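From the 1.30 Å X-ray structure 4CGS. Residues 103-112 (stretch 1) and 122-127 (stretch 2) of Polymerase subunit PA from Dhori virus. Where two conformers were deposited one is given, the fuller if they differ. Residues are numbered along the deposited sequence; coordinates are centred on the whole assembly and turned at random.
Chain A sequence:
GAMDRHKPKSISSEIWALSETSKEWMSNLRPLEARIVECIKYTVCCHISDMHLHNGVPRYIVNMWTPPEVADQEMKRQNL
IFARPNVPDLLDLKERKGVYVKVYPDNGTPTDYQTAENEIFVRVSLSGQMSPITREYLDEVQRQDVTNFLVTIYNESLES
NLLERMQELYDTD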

# COMPACT_ATOMS: atom_id res chain seq x y z
N VAL A 103 1.95 5.90 0.53
CA VAL A 103 0.81 6.68 0.94
C VAL A 103 1.29 8.02 1.51
O VAL A 103 2.07 8.09 2.44
CB VAL A 103 -0.04 5.96 2.02
CG1 VAL A 103 -1.21 6.84 2.46
CG2 VAL A 103 -0.47 4.60 1.50
N TYR A 104 0.81 9.09 0.93
CA TYR A 104 1.13 10.45 1.36
C TYR A 104 -0.04 11.00 2.23
O TYR A 104 -1.07 11.03 1.79
CB TYR A 104 1.30 11.23 0.06
CG TYR A 104 2.51 10.89 -0.75
CD1 TYR A 104 2.54 9.71 -1.52
CD2 TYR A 104 3.66 11.65 -0.71
CE1 TYR A 104 3.63 9.35 -2.26
CE2 TYR A 104 4.78 11.30 -1.46
CZ TYR A 104 4.78 10.13 -2.21
OH TYR A 104 5.88 9.76 -2.98
N PRO A 105 0.14 11.18 3.58
CA PRO A 105 -0.82 12.04 4.29
C PRO A 105 -0.75 13.41 3.56
O PRO A 105 0.31 14.06 3.64
CB PRO A 105 -0.26 12.06 5.73
CG PRO A 105 0.65 10.84 5.88
CD PRO A 105 1.18 10.63 4.47
N ASP A 106 -1.79 13.88 2.87
CA ASP A 106 -1.47 14.76 1.82
C ASP A 106 -2.71 15.43 1.41
O ASP A 106 -3.60 14.83 0.81
CB ASP A 106 -0.90 13.91 0.69
CG ASP A 106 -0.29 14.76 -0.50
OD1 ASP A 106 -0.23 16.00 -0.39
OD2 ASP A 106 0.15 14.16 -1.51
N ASN A 107 -2.75 16.73 1.68
CA ASN A 107 -3.57 17.55 0.80
C ASN A 107 -2.62 17.69 -0.39
O ASN A 107 -1.48 18.22 -0.22
CB ASN A 107 -4.02 18.89 1.44
CG ASN A 107 -3.21 20.08 0.98
OD1 ASN A 107 -2.29 20.53 1.67
ND2 ASN A 107 -3.54 20.62 -0.21
N GLY A 108 -3.00 17.12 -1.55
CA GLY A 108 -2.18 17.31 -2.77
C GLY A 108 -1.98 16.02 -3.54
O GLY A 108 -2.36 14.95 -3.05
N THR A 109 -1.47 16.17 -4.77
CA THR A 109 -1.15 15.05 -5.65
C THR A 109 0.37 14.74 -5.60
O THR A 109 1.17 15.62 -5.83
CB THR A 109 -1.55 15.30 -7.12
OG1 THR A 109 -2.93 15.74 -7.10
CG2 THR A 109 -1.40 14.05 -8.03
N PRO A 110 0.73 13.47 -5.32
CA PRO A 110 2.13 13.10 -5.26
C PRO A 110 2.84 13.31 -6.59
O PRO A 110 2.29 13.12 -7.70
CB PRO A 110 2.09 11.62 -4.95
CG PRO A 110 0.77 11.45 -4.22
CD PRO A 110 -0.15 12.32 -4.96
N THR A 111 4.10 13.64 -6.45
CA THR A 111 5.01 13.81 -7.58
C THR A 111 5.75 12.50 -7.92
O THR A 111 6.23 11.79 -7.02
CB THR A 111 6.06 14.88 -7.24
OG1 THR A 111 5.41 16.08 -6.77
CG2 THR A 111 7.01 15.24 -8.52
N ASP A 112 5.87 12.20 -9.20
CA ASP A 112 6.65 11.07 -9.68
C ASP A 112 8.11 11.44 -9.81
O ASP A 112 8.48 12.49 -10.33
CB ASP A 112 6.12 10.51 -10.99
CG ASP A 112 4.70 10.01 -10.85
OD1 ASP A 112 4.47 9.15 -9.96
OD2 ASP A 112 3.82 10.48 -11.62
N VAL A 122 3.58 3.17 -7.11
CA VAL A 122 2.20 3.65 -6.87
C VAL A 122 2.28 4.65 -5.75
O VAL A 122 2.72 4.33 -4.61
CB VAL A 122 1.26 2.47 -6.53
CG1 VAL A 122 -0.02 2.94 -5.89
CG2 VAL A 122 1.02 1.61 -7.80
N ARG A 123 1.79 5.87 -6.04
CA ARG A 123 1.91 7.00 -5.12
C ARG A 123 0.55 7.65 -4.99
O ARG A 123 -0.01 8.17 -5.95
CB ARG A 123 2.93 8.05 -5.59
CG ARG A 123 4.41 7.63 -5.38
CD ARG A 123 5.33 8.72 -5.91
NE ARG A 123 6.71 8.67 -5.36
CZ ARG A 123 7.84 8.42 -6.05
NH1 ARG A 123 7.80 8.14 -7.36
NH2 ARG A 123 9.04 8.52 -5.42
N VAL A 124 -0.04 7.51 -3.81
CA VAL A 124 -1.41 7.95 -3.56
C VAL A 124 -1.45 8.78 -2.33
O VAL A 124 -0.71 8.54 -1.35
CB VAL A 124 -2.38 6.75 -3.46
CG1 VAL A 124 -2.45 5.93 -4.74
CG2 VAL A 124 -2.09 5.82 -2.29
N SER A 125 -2.40 9.73 -2.26
CA SER A 125 -2.60 10.57 -1.06
C SER A 125 -3.72 10.05 -0.25
O SER A 125 -4.63 9.36 -0.72
CB SER A 125 -2.85 12.02 -1.42
OG SER A 125 -4.20 12.21 -1.84
N LEU A 126 -3.74 10.44 1.03
CA LEU A 126 -4.82 10.05 1.91
C LEU A 126 -6.18 10.55 1.40
O LEU A 126 -7.21 9.93 1.63
CB LEU A 126 -4.60 10.52 3.39
CG LEU A 126 -3.49 9.93 4.26
CD1 LEU A 126 -3.32 10.69 5.59
CD2 LEU A 126 -3.62 8.42 4.50
N SER A 127 -6.18 11.69 0.70
CA SER A 127 -7.42 12.28 0.17
C SER A 127 -7.79 11.69 -1.17
O SER A 127 -8.71 12.17 -1.83
CB SER A 127 -7.28 13.79 0.05
OG SER A 127 -6.24 14.08 -0.79
O HOH W 1 -5.63 16.69 -1.68
O HOH W 2 5.77 6.97 -9.35

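Stretch 2 enters the contact as a strand whose first residue, Val122, points its side chain away from stretch 1 and contributes almost nothing. Arg123 does the opposite and has the largest area covered by stretch 1. Its CB packs on Pro110 (CB to CB, 3.7 Å), and the side chain then runs out, with chi2 and chi3 both t, to place NE 2.7 Å from Tyr104 OH. This is a hydrogen bond donated by Arg123, with the hydroxyl lying at the edge of the guanidinium, near its plane. Thr111 O sits over one face of the same group. Asp112 makes no direct salt bridge with Arg123, since Asp112 OD1 lies 4.3 Å from Arg123 NH1; a water bridges the gap, donating to Asp112 OD1 at 2.6 Å and accepting from Arg123 NH1 at 3.1 Å.

At Val124 and Ser125 the backbones pair as parallel strands, with Val103 and Tyr104. Val124 O accepts a nearly linear hydrogen bond from Tyr104 N (2.8 Å, 170°) and also receives a CA-H...O contact from Val103 CA at 3.3 Å. The side chains of Val103 and Val124 share one face of the sheet, their CG2 atoms 4.3 Å apart.

Ser125 and Tyr104 occupy the other face. Ser125 CB is 3.4 Å from both Asp106 CB and Gly108 O, so the loop after Tyr104 folds back over this serine.

Leu126 completes the backbone ladder, its N donating to Tyr104 O at 2.8 Å, while its side chain divides between two partners: CD2 meets Val103 CG1 at 3.5 Å, and CD1 meets Pro105 CB at 3.4 Å.

At Ser127 the contact becomes polar. Its OG lies 3.2 Å from Asp106 O, hydrogen-bonds Ser125 OG at 3.0 Å, and reaches a water at 2.8 Å that accepts from Gly108 N at 2.7 Å.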